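Amino acid ABC transporter, periplasmic amino acid-binding protein, putative (PDB 4I62) binds L-arginine as the substrate-binding protein AbpA of an amino acid ABC transporter and probably hands it to the membrane components for uptake. Local coordinates at residues 33-36 with 37-40; 47-50 with 51-55; 55-59 with 60-64; 167-170 with 171-174; 244-247 with 248-252. All coordinates share one frame; numbering follows the deposited sequence. Where two conformers were deposited one is given.

Contact 1: 33-36 with 37-40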
loop_
_atom_site.group_PDB
_atom_site.type_symbol
_atom_site.label_atom_id
_atom_site.label_comp_id
_atom_site.label_asym_id
_atom_site.label_seq_id
_atom_site.Cartn_x
_atom_site.Cartn_y
_atom_site.Cartn_z
ATOM N N GLU A 33 -13.387 9.088 21.355
ATOM C CA GLU A 33 -14.045 8.654 22.590
ATOM C C GLU A 33 -14.667 7.281 22.390
ATOM O O GLU A 33 -14.676 6.439 23.299
ATOM C CB GLU A 33 -15.130 9.635 22.999
ATOM C CG GLU A 33 -14.655 11.048 23.135
ATOM C CD GLU A 33 -15.670 12.024 22.611
ATOM O OE1 GLU A 33 -16.787 11.567 22.275
ATOM O OE2 GLU A 33 -15.358 13.236 22.529
ATOM N N ALA A 34 -15.215 7.065 21.200
ATOM C CA ALA A 34 -15.840 5.785 20.890
ATOM C C ALA A 34 -14.772 4.715 20.910
ATOM O O ALA A 34 -15.011 3.597 21.401
ATOM C CB ALA A 34 -16.529 5.827 19.535
ATOM N N ILE A 35 -13.591 5.071 20.413
ATOM C CA ILE A 35 -12.489 4.146 20.396
ATOM C C ILE A 35 -11.989 3.862 21.801
ATOM O O ILE A 35 -11.822 2.676 22.165
ATOM C CB ILE A 35 -11.363 4.642 19.470
ATOM C CG1 ILE A 35 -11.817 4.601 18.016
ATOM C CG2 ILE A 35 -10.127 3.833 19.651
ATOM C CD1 ILE A 35 -10.916 5.414 17.092
ATOM N N LYS A 36 -11.757 4.899 22.608
ATOM C CA LYS A 36 -11.264 4.634 23.939
ATOM C C LYS A 36 -12.280 3.836 24.729
ATOM O O LYS A 36 -11.922 2.944 25.519
ATOM C CB LYS A 36 -10.886 5.922 24.662
ATOM C CG LYS A 36 -9.657 6.552 24.037
ATOM C CD LYS A 36 -9.195 7.784 24.795
ATOM C CE LYS A 36 -7.810 8.217 24.341
ATOM N NZ LYS A 36 -7.267 9.311 25.173
ATOM N N SER A 37 -13.560 4.186 24.609
ATOM C CA SER A 37 -14.622 3.528 25.371
ATOM C C SER A 37 -14.803 2.063 24.983
ATOM O O SER A 37 -15.146 1.218 25.820
ATOM C CB SER A 37 -15.945 4.277 25.198
ATOM O OG SER A 37 -16.984 3.615 25.891
ATOM N N LYS A 38 -14.604 1.734 23.722
ATOM C CA LYS A 38 -14.749 0.339 23.307
ATOM C C LYS A 38 -13.486 -0.474 23.572
ATOM O O LYS A 38 -13.521 -1.709 23.514
ATOM C CB LYS A 38 -15.236 0.198 21.864
ATOM C CG LYS A 38 -14.163 0.385 20.824
ATOM C CD LYS A 38 -14.781 0.363 19.433
ATOM C CE LYS A 38 -13.733 0.582 18.350
ATOM N NZ LYS A 38 -14.375 0.707 17.018
ATOM N N GLY A 39 -12.368 0.206 23.859
ATOM C CA GLY A 39 -11.160 -0.471 24.296
ATOM C C GLY A 39 -10.289 -1.055 23.200
ATOM O O GLY A 39 -9.304 -1.749 23.505
ATOM N N LYS A 40 -10.598 -0.753 21.943
ATOM C CA LYS A 40 -9.817 -1.311 20.838
ATOM C C LYS A 40 -9.902 -0.398 19.627
ATOM O O LYS A 40 -10.838 0.376 19.510
ATOM C CB LYS A 40 -10.244 -2.731 20.489
ATOM C CG LYS A 40 -11.630 -2.848 19.966
ATOM C CD LYS A 40 -11.928 -4.335 19.798
ATOM C CE LYS A 40 -13.271 -4.566 19.172
ATOM N NZ LYS A 40 -13.510 -6.039 19.057
#
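Ser37 gives its amide back to the carbonyl of Glu33, with 2.8 Å between Ser37 N and Glu33 O and an N-H...O angle of 159°. Its CB rests against the same oxygen. Lys38 continues the pattern, Lys38 N lying 3.0 Å from Ala34 O, but it also leans on Ile35 O in a weak, strongly bent bond. With chi1 at 79°, CG of Lys38 sits between its own nitrogen and carbonyl carbon, which brings the first methylenes back over the preceding turn: Lys38 CG is 3.4 Å from Ala34 O. At Gly39 the helix ends. Gly39 N is 3.0 Å from Ile35 O and makes a second, weak bond to Lys36 O, while a positive phi of 82° swings the chain out of the helix. Lys40 begins the first strand, and its carbonyl returns to the turn, with Lys40 O 3.5 Å from the methyl Ile35 CG2. The side chains of Lys38 and Lys40 are both extended beyond CG and end in salt bridges, with Asp103 and Glu84 respectively. The Gly39 backbone bonds to Glu82, and Ile35 packs on Leu238 of helix 236-251. The grip between the two segments is thus almost wholly main-chain, and the charges of Lys38 and Lys40 are spent on acids elsewhere in the protein rather than within the turn.

Contact 2: 47-50 with 51-55. With ARG (arginine), chain B.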
loop_
_atom_site.group_PDB
_atom_site.type_symbol
_atom_site.label_atom_id
_atom_site.label_comp_id
_atom_site.label_asym_id
_atom_site.label_seq_id
_atom_site.Cartn_x
_atom_site.Cartn_y
_atom_site.Cartn_z
ATOM N N PRO A 47 -3.116 -7.247 3.480
ATOM C CA PRO A 47 -1.732 -7.662 3.780
ATOM C C PRO A 47 -1.012 -8.431 2.638
ATOM O O PRO A 47 -0.576 -9.571 2.795
ATOM C CB PRO A 47 -1.906 -8.548 5.013
ATOM C CG PRO A 47 -3.237 -9.201 4.791
ATOM C CD PRO A 47 -4.091 -8.095 4.195
ATOM N N ASP A 48 -0.846 -7.774 1.498
ATOM C CA ASP A 48 -0.163 -8.296 0.337
ATOM C C ASP A 48 0.631 -7.125 -0.277
ATOM O O ASP A 48 0.419 -6.847 -1.459
ATOM C CB ASP A 48 -1.241 -8.769 -0.633
ATOM C CG ASP A 48 -0.690 -9.565 -1.799
ATOM O OD1 ASP A 48 0.532 -9.823 -1.833
ATOM O OD2 ASP A 48 -1.492 -9.946 -2.672
ATOM N N PHE A 49 1.456 -6.443 0.520
ATOM C CA PHE A 49 1.981 -5.130 0.164
ATOM C C PHE A 49 3.252 -4.848 0.981
ATOM O O PHE A 49 3.379 -3.804 1.629
ATOM C CB PHE A 49 0.877 -4.066 0.388
ATOM C CG PHE A 49 1.036 -2.806 -0.416
ATOM C CD1 PHE A 49 0.882 -2.835 -1.780
ATOM C CD2 PHE A 49 1.309 -1.580 0.191
ATOM C CE1 PHE A 49 0.978 -1.661 -2.529
ATOM C CE2 PHE A 49 1.400 -0.420 -0.535
ATOM C CZ PHE A 49 1.238 -0.447 -1.913
ATOM N N ALA A 50 4.213 -5.783 0.934
ATOM C CA ALA A 50 5.469 -5.578 1.645
ATOM C C ALA A 50 6.172 -4.350 1.057
ATOM O O ALA A 50 6.192 -4.177 -0.173
ATOM C CB ALA A 50 6.369 -6.797 1.519
ATOM N N PRO A 51 6.809 -3.527 1.894
ATOM C CA PRO A 51 7.115 -3.740 3.323
ATOM C C PRO A 51 6.018 -3.270 4.294
ATOM O O PRO A 51 6.156 -3.459 5.515
ATOM C CB PRO A 51 8.389 -2.874 3.525
ATOM C CG PRO A 51 8.183 -1.742 2.551
ATOM C CD PRO A 51 7.585 -2.395 1.337
ATOM N N PHE A 52 4.974 -2.641 3.771
ATOM C CA PHE A 52 3.973 -1.967 4.616
ATOM C C PHE A 52 3.096 -2.955 5.383
ATOM O O PHE A 52 2.918 -2.835 6.616
ATOM C CB PHE A 52 3.175 -0.982 3.758
ATOM C CG PHE A 52 4.066 0.056 3.155
ATOM C CD1 PHE A 52 4.526 1.111 3.941
ATOM C CD2 PHE A 52 4.569 -0.095 1.862
ATOM C CE1 PHE A 52 5.433 2.020 3.437
ATOM C CE2 PHE A 52 5.494 0.814 1.368
ATOM C CZ PHE A 52 5.922 1.863 2.154
ATOM N N GLU A 53 2.533 -3.944 4.684
ATOM C CA GLU A 53 1.793 -5.039 5.338
ATOM C C GLU A 53 1.891 -6.273 4.454
ATOM O O GLU A 53 1.688 -6.179 3.237
ATOM C CB GLU A 53 0.333 -4.677 5.617
ATOM C CG GLU A 53 -0.414 -4.069 4.430
ATOM C CD GLU A 53 -0.242 -2.576 4.303
ATOM O OE1 GLU A 53 -0.070 -1.961 5.408
ATOM O OE2 GLU A 53 -0.309 -1.994 3.185
ATOM N N TYR A 54 2.156 -7.419 5.065
ATOM C CA TYR A 54 2.315 -8.645 4.300
ATOM C C TYR A 54 2.154 -9.808 5.259
ATOM O O TYR A 54 2.115 -9.650 6.484
ATOM C CB TYR A 54 3.669 -8.665 3.568
ATOM C CG TYR A 54 4.913 -8.567 4.449
ATOM C CD1 TYR A 54 5.359 -7.316 4.893
ATOM C CD2 TYR A 54 5.657 -9.706 4.801
ATOM C CE1 TYR A 54 6.501 -7.196 5.637
ATOM C CE2 TYR A 54 6.793 -9.586 5.585
ATOM C CZ TYR A 54 7.209 -8.337 5.993
ATOM O OH TYR A 54 8.344 -8.189 6.764
ATOM N N GLN A 55 2.048 -10.998 4.678
ATOM C CA GLN A 55 1.973 -12.231 5.452
ATOM C C GLN A 55 3.336 -12.876 5.512
ATOM O O GLN A 55 3.985 -13.096 4.470
ATOM C CB GLN A 55 0.967 -13.212 4.854
ATOM C CG GLN A 55 -0.472 -12.732 4.867
ATOM C CD GLN A 55 -1.426 -13.807 4.395
ATOM O OE1 GLN A 55 -1.745 -14.735 5.139
ATOM N NE2 GLN A 55 -1.873 -13.701 3.154
HETATM N N ARG B . -1.051 3.397 -2.724
HETATM C CA ARG B . -2.106 2.774 -3.565
HETATM C C ARG B . -3.483 3.355 -3.253
HETATM O O ARG B . -3.663 3.952 -2.170
HETATM C CB ARG B . -2.071 1.261 -3.456
HETATM C CG ARG B . -2.185 0.752 -2.017
HETATM C CD ARG B . -2.435 -0.741 -1.962
HETATM N NE ARG B . -2.231 -1.228 -0.610
HETATM C CZ ARG B . -2.399 -2.474 -0.218
HETATM N NH1 ARG B . -2.195 -2.800 1.054
HETATM N NH2 ARG B . -2.783 -3.401 -1.095
HETATM O OXT ARG B . -4.403 3.151 -4.111
HETATM O O HOH W 1 1.705 -11.256 1.775
HETATM O O HOH W 2 -3.360 -11.163 1.742
#
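Phe49 and Glu53 form a single antiparallel hydrogen-bonded pair, Phe49 N standing 2.7 Å from Glu53 O. The return bond, Glu53 N to Phe49 O, is longer at 3.2 Å. Phe49 O also takes a weak bond from Phe52 N; two consecutive residues, Phe52 and Glu53, stand opposite the single Phe49, the definition of a classic beta bulge, set beside the cis peptide before Pro51. From this bulge the Phe49 side chain runs under the bound arginine. Its CB is 3.4 Å from ligand NH1. With chi1 at -156°, CG lies anti to the backbone nitrogen and comes 3.5 Å from ligand CZ. CD2 meets Glu53 OE2 at 3.4 Å, ring and carboxylate planes being only 2° apart, and also touches Phe52 CD2. Farther out, CE1 lies near ligand CD and CZ near ligand CG, while the ring is centred beneath ligand NE, which is 3.4 Å off its plane. The guanidinium is therefore held over a ring face and gripped by Glu53, whose OE2 accepts from ligand NH1 at 3.0 Å. Elsewhere in the loop Ala50 CB packs on Tyr54 CD1, and a water joins Pro47 O to Gln55 N. The loop links strand 40-45 to strand 54-58; Pro51 lies on helix 254-265, Phe49 on Val201 of helix 199-208, and Phe52 stacks edge-to-face with Tyr126 and Tyr227.

Contact 3: 55-59 with 60-64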
loop_
_atom_site.group_PDB
_atom_site.type_symbol
_atom_site.label_atom_id
_atom_site.label_comp_id
_atom_site.label_asym_id
_atom_site.label_seq_id
_atom_site.Cartn_x
_atom_site.Cartn_y
_atom_site.Cartn_z
ATOM N N GLN A 55 2.048 -10.998 4.678
ATOM C CA GLN A 55 1.973 -12.231 5.452
ATOM C C GLN A 55 3.336 -12.876 5.512
ATOM O O GLN A 55 3.985 -13.096 4.470
ATOM C CB GLN A 55 0.967 -13.212 4.854
ATOM C CG GLN A 55 -0.472 -12.732 4.867
ATOM C CD GLN A 55 -1.426 -13.807 4.395
ATOM O OE1 GLN A 55 -1.745 -14.735 5.139
ATOM N NE2 GLN A 55 -1.873 -13.701 3.154
ATOM N N LYS A 56 3.765 -13.206 6.720
ATOM C CA LYS A 56 5.047 -13.852 6.921
ATOM C C LYS A 56 4.787 -15.156 7.645
ATOM O O LYS A 56 4.046 -15.173 8.631
ATOM C CB LYS A 56 5.930 -12.938 7.786
ATOM C CG LYS A 56 7.329 -13.450 8.020
ATOM C CD LYS A 56 8.147 -12.409 8.793
ATOM C CE LYS A 56 9.529 -12.931 9.194
ATOM N NZ LYS A 56 10.288 -13.402 7.987
ATOM N N VAL A 57 5.409 -16.257 7.235
ATOM C CA VAL A 57 5.268 -17.493 7.990
ATOM C C VAL A 57 6.174 -17.417 9.216
ATOM O O VAL A 57 7.400 -17.210 9.112
ATOM C CB VAL A 57 5.597 -18.724 7.144
ATOM C CG1 VAL A 57 5.168 -19.988 7.883
ATOM C CG2 VAL A 57 4.918 -18.608 5.785
ATOM N N VAL A 58 5.563 -17.575 10.379
ATOM C CA VAL A 58 6.265 -17.504 11.644
ATOM C C VAL A 58 5.856 -18.758 12.407
ATOM O O VAL A 58 4.674 -18.948 12.680
ATOM C CB VAL A 58 5.857 -16.223 12.419
ATOM C CG1 VAL A 58 6.578 -16.181 13.736
ATOM C CG2 VAL A 58 6.218 -14.988 11.613
ATOM N N ASP A 59 6.816 -19.625 12.718
ATOM C CA ASP A 59 6.504 -20.819 13.500
ATOM C C ASP A 59 5.371 -21.627 12.848
ATOM O O ASP A 59 4.495 -22.168 13.532
ATOM C CB ASP A 59 6.143 -20.400 14.935
ATOM C CG ASP A 59 6.265 -21.515 15.936
ATOM O OD1 ASP A 59 7.081 -22.436 15.723
ATOM O OD2 ASP A 59 5.550 -21.438 16.967
ATOM N N GLY A 60 5.396 -21.706 11.519
ATOM C CA GLY A 60 4.472 -22.578 10.816
ATOM C C GLY A 60 3.113 -21.979 10.493
ATOM O O GLY A 60 2.261 -22.662 9.894
ATOM N N LYS A 61 2.892 -20.714 10.857
ATOM C CA LYS A 61 1.619 -20.063 10.562
ATOM C C LYS A 61 1.824 -18.669 9.977
ATOM O O LYS A 61 2.732 -17.925 10.398
ATOM C CB LYS A 61 0.776 -19.972 11.835
ATOM C CG LYS A 61 0.405 -21.331 12.452
ATOM C CD LYS A 61 -0.349 -22.247 11.441
ATOM C CE LYS A 61 -0.866 -23.553 12.065
ATOM N NZ LYS A 61 0.219 -24.352 12.695
ATOM N N ASN A 62 0.984 -18.300 9.022
ATOM C CA ASN A 62 1.026 -16.944 8.495
ATOM C C ASN A 62 0.615 -15.913 9.533
ATOM O O ASN A 62 -0.368 -16.108 10.255
ATOM C CB ASN A 62 0.104 -16.812 7.289
ATOM C CG ASN A 62 0.631 -17.542 6.085
ATOM O OD1 ASN A 62 1.797 -17.397 5.732
ATOM N ND2 ASN A 62 -0.225 -18.326 5.429
ATOM N N GLN A 63 1.394 -14.837 9.610
ATOM C CA GLN A 63 1.137 -13.718 10.513
ATOM C C GLN A 63 1.191 -12.429 9.710
ATOM O O GLN A 63 2.047 -12.295 8.834
ATOM C CB GLN A 63 2.243 -13.661 11.567
ATOM C CG GLN A 63 2.185 -14.796 12.580
ATOM C CD GLN A 63 1.321 -14.446 13.767
ATOM O OE1 GLN A 63 0.101 -14.348 13.651
ATOM N NE2 GLN A 63 1.946 -14.274 14.922
ATOM N N ILE A 64 0.301 -11.483 9.995
ATOM C CA ILE A 64 0.331 -10.177 9.340
ATOM C C ILE A 64 1.330 -9.291 10.045
ATOM O O ILE A 64 1.212 -9.047 11.263
ATOM C CB ILE A 64 -1.050 -9.528 9.348
ATOM C CG1 ILE A 64 -2.041 -10.359 8.544
ATOM C CG2 ILE A 64 -0.990 -8.115 8.753
ATOM C CD1 ILE A 64 -3.491 -9.916 8.686
#
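Val57 and Asn62 stand opposite each other as a non-hydrogen-bonded pair, their side chains slanting past one another on the face they share with Gln55 and Ile64. Val57 holds CG1 anti to its backbone nitrogen (chi1 -169°), which leaves CG2 on the Asn62 side, where Val57 CG2 touches Asn62 OD1 at 3.3 Å. The asparagine is met from its other flank by Gln55: Gln55 OE1 lies 3.5 Å from Asn62 CB, and the two amide groups are turned 65° apart, so they neither stack nor lie in one plane. On the face of Lys56, Val58, Lys61 and Gln63, the valine and the glutamine cross at about a right angle, with Val58 CB 3.9 Å from Gln63 CG. Residues 54-65 form a beta hairpin of strands 54-58 and 61-65, closed by a type I' turn from Val58 to Lys61 in which Asp59 and Gly60 both take positive phi. Two hydrogen-bonded pairs zip it, Lys56 with Gln63 and Val58 with Lys61, each exchanging two backbone bonds; the shortest runs from Gln63 N to Lys56 O at 2.8 Å. The strand segments are well twisted, their directions 136° apart. Lys56 reaches off the hairpin to bond Ala265 O through NZ, while Ile64 packs on Leu85 and Pro87 of strand 82-87, which belongs to the parallel sheet.

Contact 4: 167-170 with 171-174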
loop_
_atom_site.group_PDB
_atom_site.type_symbol
_atom_site.label_atom_id
_atom_site.label_comp_id
_atom_site.label_asym_id
_atom_site.label_seq_id
_atom_site.Cartn_x
_atom_site.Cartn_y
_atom_site.Cartn_z
ATOM N N ASP A 167 -6.458 6.166 -17.090
ATOM C CA ASP A 167 -6.428 7.534 -17.564
ATOM C C ASP A 167 -5.399 7.798 -18.653
ATOM O O ASP A 167 -5.598 8.664 -19.493
ATOM C CB ASP A 167 -6.215 8.500 -16.406
ATOM C CG ASP A 167 -7.417 8.597 -15.480
ATOM O OD1 ASP A 167 -8.526 8.113 -15.800
ATOM O OD2 ASP A 167 -7.230 9.202 -14.397
ATOM N N LEU A 168 -4.321 7.020 -18.679
ATOM C CA LEU A 168 -3.195 7.247 -19.589
ATOM C C LEU A 168 -3.005 6.220 -20.694
ATOM O O LEU A 168 -2.443 6.527 -21.753
ATOM C CB LEU A 168 -1.888 7.345 -18.826
ATOM C CG LEU A 168 -1.699 8.540 -17.913
ATOM C CD1 LEU A 168 -0.393 8.340 -17.165
ATOM C CD2 LEU A 168 -1.666 9.817 -18.735
ATOM N N LEU A 169 -3.439 4.993 -20.428
ATOM C CA LEU A 169 -3.066 3.880 -21.299
ATOM C C LEU A 169 -4.203 3.391 -22.209
ATOM O O LEU A 169 -4.508 2.192 -22.250
ATOM C CB LEU A 169 -2.461 2.738 -20.460
ATOM C CG LEU A 169 -1.296 3.142 -19.545
ATOM C CD1 LEU A 169 -0.824 1.917 -18.738
ATOM C CD2 LEU A 169 -0.139 3.787 -20.306
ATOM N N GLN A 170 -4.804 4.313 -22.950
ATOM C CA GLN A 170 -5.892 3.974 -23.874
ATOM C C GLN A 170 -5.506 3.005 -24.986
ATOM O O GLN A 170 -6.387 2.387 -25.581
ATOM C CB GLN A 170 -6.499 5.235 -24.495
ATOM C CG GLN A 170 -7.434 6.001 -23.566
ATOM C CD GLN A 170 -6.693 6.797 -22.512
ATOM O OE1 GLN A 170 -5.484 7.016 -22.593
ATOM N NE2 GLN A 170 -7.412 7.219 -21.489
ATOM N N ASN A 171 -4.215 2.890 -25.280
ATOM C CA ASN A 171 -3.761 1.990 -26.328
ATOM C C ASN A 171 -3.298 0.642 -25.791
ATOM O O ASN A 171 -2.719 -0.149 -26.536
ATOM C CB ASN A 171 -2.634 2.623 -27.159
ATOM C CG ASN A 171 -3.077 3.831 -27.941
ATOM O OD1 ASN A 171 -4.217 3.912 -28.384
ATOM N ND2 ASN A 171 -2.160 4.775 -28.133
ATOM N N SER A 172 -3.552 0.402 -24.508
ATOM C CA SER A 172 -3.151 -0.837 -23.846
ATOM C C SER A 172 -4.381 -1.647 -23.442
ATOM O O SER A 172 -5.463 -1.089 -23.261
ATOM C CB SER A 172 -2.333 -0.529 -22.572
ATOM O OG SER A 172 -1.199 0.305 -22.835
ATOM N N SER A 173 -4.180 -2.948 -23.214
ATOM C CA SER A 173 -5.201 -3.802 -22.598
ATOM C C SER A 173 -4.980 -3.824 -21.093
ATOM O O SER A 173 -3.896 -4.165 -20.618
ATOM C CB SER A 173 -5.109 -5.219 -23.157
ATOM O OG SER A 173 -5.439 -5.245 -24.528
ATOM N N LEU A 174 -5.976 -3.455 -20.314
ATOM C CA LEU A 174 -5.782 -3.299 -18.882
ATOM C C LEU A 174 -6.414 -4.446 -18.078
ATOM O O LEU A 174 -7.535 -4.882 -18.375
ATOM C CB LEU A 174 -6.359 -1.961 -18.436
ATOM C CG LEU A 174 -5.781 -0.751 -19.193
ATOM C CD1 LEU A 174 -6.430 0.551 -18.733
ATOM C CD2 LEU A 174 -4.242 -0.673 -19.096
#
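Leu169 meets Ser172 across a tight reversal of the chain, and it is the residue that the other segment covers most. Its carbonyl takes the bond that closes a type I beta turn, with Ser172 N 3.0 Å from Leu169 O. Its CB meets two partners, Leu169 CB lying 3.6 Å from Ser172 OG and 4.1 Å from Leu174 CD2. The Ser172 hydroxyl finds its polar partner outside the turn, in Leu148 O. Gln170 and Asn171 are the corner residues of the turn and cover each other as chain neighbours. Gln170 then bends at chi2 (76°), folding its amide back toward the end of the helix. There Gln170 NE2 bonds to Asp167 O at 3.1 Å, nearly straight at 164°. The oxygen lies in the plane of the glutamine amide, yet the nitrogen stands well above the plane of the Asp167 carbonyl. The bond gives the last helical turn a side-chain donor. The contact is the link from helix 160-168 to strand 173-177 in a beta-alpha-beta unit whose first strand is 152-156. Leu169 and Leu174 both lie on Val153 of that strand, and the backbone of Ser173 bonds to Val153, knitting the parallel pair together.

Contact 5: 244-247 with 248-252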
loop_
_atom_site.group_PDB
_atom_site.type_symbol
_atom_site.label_atom_id
_atom_site.label_comp_id
_atom_site.label_asym_id
_atom_site.label_seq_id
_atom_site.Cartn_x
_atom_site.Cartn_y
_atom_site.Cartn_z
ATOM N N LYS A 244 0.217 12.975 16.122
ATOM C CA LYS A 244 1.223 13.002 17.178
ATOM C C LYS A 244 2.156 11.797 17.041
ATOM O O LYS A 244 3.361 11.904 17.227
ATOM C CB LYS A 244 0.531 12.982 18.547
ATOM C CG LYS A 244 1.476 12.858 19.725
ATOM C CD LYS A 244 0.687 12.727 21.020
ATOM C CE LYS A 244 1.574 12.833 22.249
ATOM N NZ LYS A 244 2.738 11.914 22.197
ATOM N N THR A 245 1.570 10.640 16.742
ATOM C CA THR A 245 2.336 9.405 16.603
ATOM C C THR A 245 3.256 9.435 15.381
ATOM O O THR A 245 4.440 9.097 15.482
ATOM C CB THR A 245 1.390 8.178 16.567
ATOM O OG1 THR A 245 0.547 8.182 17.707
ATOM C CG2 THR A 245 2.168 6.877 16.527
ATOM N N ILE A 246 2.708 9.861 14.236
ATOM C CA ILE A 246 3.524 9.981 13.043
ATOM C C ILE A 246 4.664 10.970 13.269
ATOM O O ILE A 246 5.807 10.686 12.915
ATOM C CB ILE A 246 2.673 10.359 11.813
ATOM C CG1 ILE A 246 1.743 9.187 11.450
ATOM C CG2 ILE A 246 3.564 10.708 10.639
ATOM C CD1 ILE A 246 0.626 9.591 10.465
ATOM N N GLN A 247 4.367 12.127 13.849
ATOM C CA GLN A 247 5.387 13.145 14.130
ATOM C C GLN A 247 6.548 12.569 14.966
ATOM O O GLN A 247 7.713 12.766 14.671
ATOM C CB GLN A 247 4.714 14.325 14.841
ATOM C CG GLN A 247 5.664 15.476 15.297
ATOM C CD GLN A 247 4.928 16.648 15.956
ATOM O OE1 GLN A 247 4.915 16.787 17.191
ATOM N NE2 GLN A 247 4.362 17.526 15.140
ATOM N N LYS A 248 6.191 11.833 16.007
ATOM C CA LYS A 248 7.194 11.244 16.877
ATOM C C LYS A 248 8.071 10.238 16.124
ATOM O O LYS A 248 9.304 10.242 16.258
ATOM C CB LYS A 248 6.472 10.561 18.047
ATOM C CG LYS A 248 7.382 9.849 19.017
ATOM C CD LYS A 248 6.600 9.087 20.086
ATOM C CE LYS A 248 5.734 10.016 20.915
ATOM N NZ LYS A 248 5.337 9.401 22.223
ATOM N N LEU A 249 7.430 9.374 15.343
ATOM C CA LEU A 249 8.171 8.348 14.612
ATOM C C LEU A 249 9.040 8.935 13.505
ATOM O O LEU A 249 10.119 8.407 13.226
ATOM C CB LEU A 249 7.223 7.288 14.031
ATOM C CG LEU A 249 6.504 6.400 15.043
ATOM C CD1 LEU A 249 5.417 5.593 14.361
ATOM C CD2 LEU A 249 7.451 5.448 15.710
ATOM N N LYS A 250 8.595 10.033 12.887
ATOM C CA LYS A 250 9.382 10.701 11.872
ATOM C C LYS A 250 10.604 11.367 12.494
ATOM O O LYS A 250 11.732 11.171 12.030
ATOM C CB LYS A 250 8.540 11.755 11.133
ATOM C CG LYS A 250 7.611 11.165 10.107
ATOM C CD LYS A 250 6.970 12.264 9.299
ATOM C CE LYS A 250 6.497 11.731 7.963
ATOM N NZ LYS A 250 6.114 12.827 7.022
ATOM N N GLU A 251 10.399 12.159 13.540
ATOM C CA GLU A 251 11.482 12.981 14.050
ATOM C C GLU A 251 12.613 12.137 14.641
ATOM O O GLU A 251 13.768 12.586 14.674
ATOM C CB GLU A 251 10.955 13.962 15.093
ATOM C CG GLU A 251 10.742 13.294 16.448
ATOM C CD GLU A 251 10.271 14.260 17.505
ATOM O OE1 GLU A 251 10.480 15.484 17.327
ATOM O OE2 GLU A 251 9.687 13.778 18.503
ATOM N N SER A 252 12.297 10.947 15.132
ATOM C CA SER A 252 13.276 10.085 15.779
ATOM C C SER A 252 14.008 9.210 14.785
ATOM O O SER A 252 14.964 8.517 15.145
ATOM C CB SER A 252 12.569 9.194 16.795
ATOM O OG SER A 252 11.623 8.350 16.135
#
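Lys250 N and Ile246 O, 2.9 Å apart, make the shortest of four successive i to i+4 backbone bonds. Leu249 N to Thr245 O and Glu251 N to Gln247 O follow at 3.0 Å each, and Lys248 N to Lys244 O at 3.1 Å. The next carbonyl is used twice: Lys248 O accepts from Ser252 N and also from Ser252 OG, the hydroxyl lying 3.0 Å away. That hydroxyl is hydrogen-bonded to Glu254 N as well, which ties the end of this helix to the start of the following one. Farther out, Lys244 and Lys248 run side by side in the same direction; the close approach of their ammonium groups rests on one of two conformers of Lys244 and is doubtful. The apolar flanks pair in the same one-turn rhythm. Leu249 CD1 lies 4.1 Å from the methyl Thr245 CG2, which stands anti to the threonine nitrogen and leaves OG1 beside that nitrogen (chi1 -55°). On another flank Lys250 CD slides along Ile246 CG2 at 4.0 Å. The polar ends of these two pairs bond beyond the segments, Thr245 OG1 to Ala241 O and Lys250 NZ to Pro124 O. Thr245 and Leu249 pack on helix 67-79, with Leu249 also reaching Leu255, whereas Ile246 meets Ser122, Thr123 and Tyr125. This is the pattern of an amphipathic alpha helix, here one of the last two of a type II periplasmic binding protein fold.

From the N terminus, contact 1 ends helix 33-38 and leads into strand 40-45; contact 2 forms the bulged loop that follows, in the arginine pocket. Contact 3 begins where contact 2 stops: they share Gln55, and Pro47 and Tyr54 touch Ile64, so loop and hairpin form one continuous unit. Contact 4 lies far off, its centre about 45 Å from that of contact 1, turning the chain from helix 160-168 into strand 173-177. Contact 5 returns to the neighbourhood of contact 1, about 10 Å away at the nearest atoms, in the helix 236-251 on which Ile35 packs. Apart from contacts 2 and 3, which abut at Gln55, they follow in series, and none encloses or crosses another.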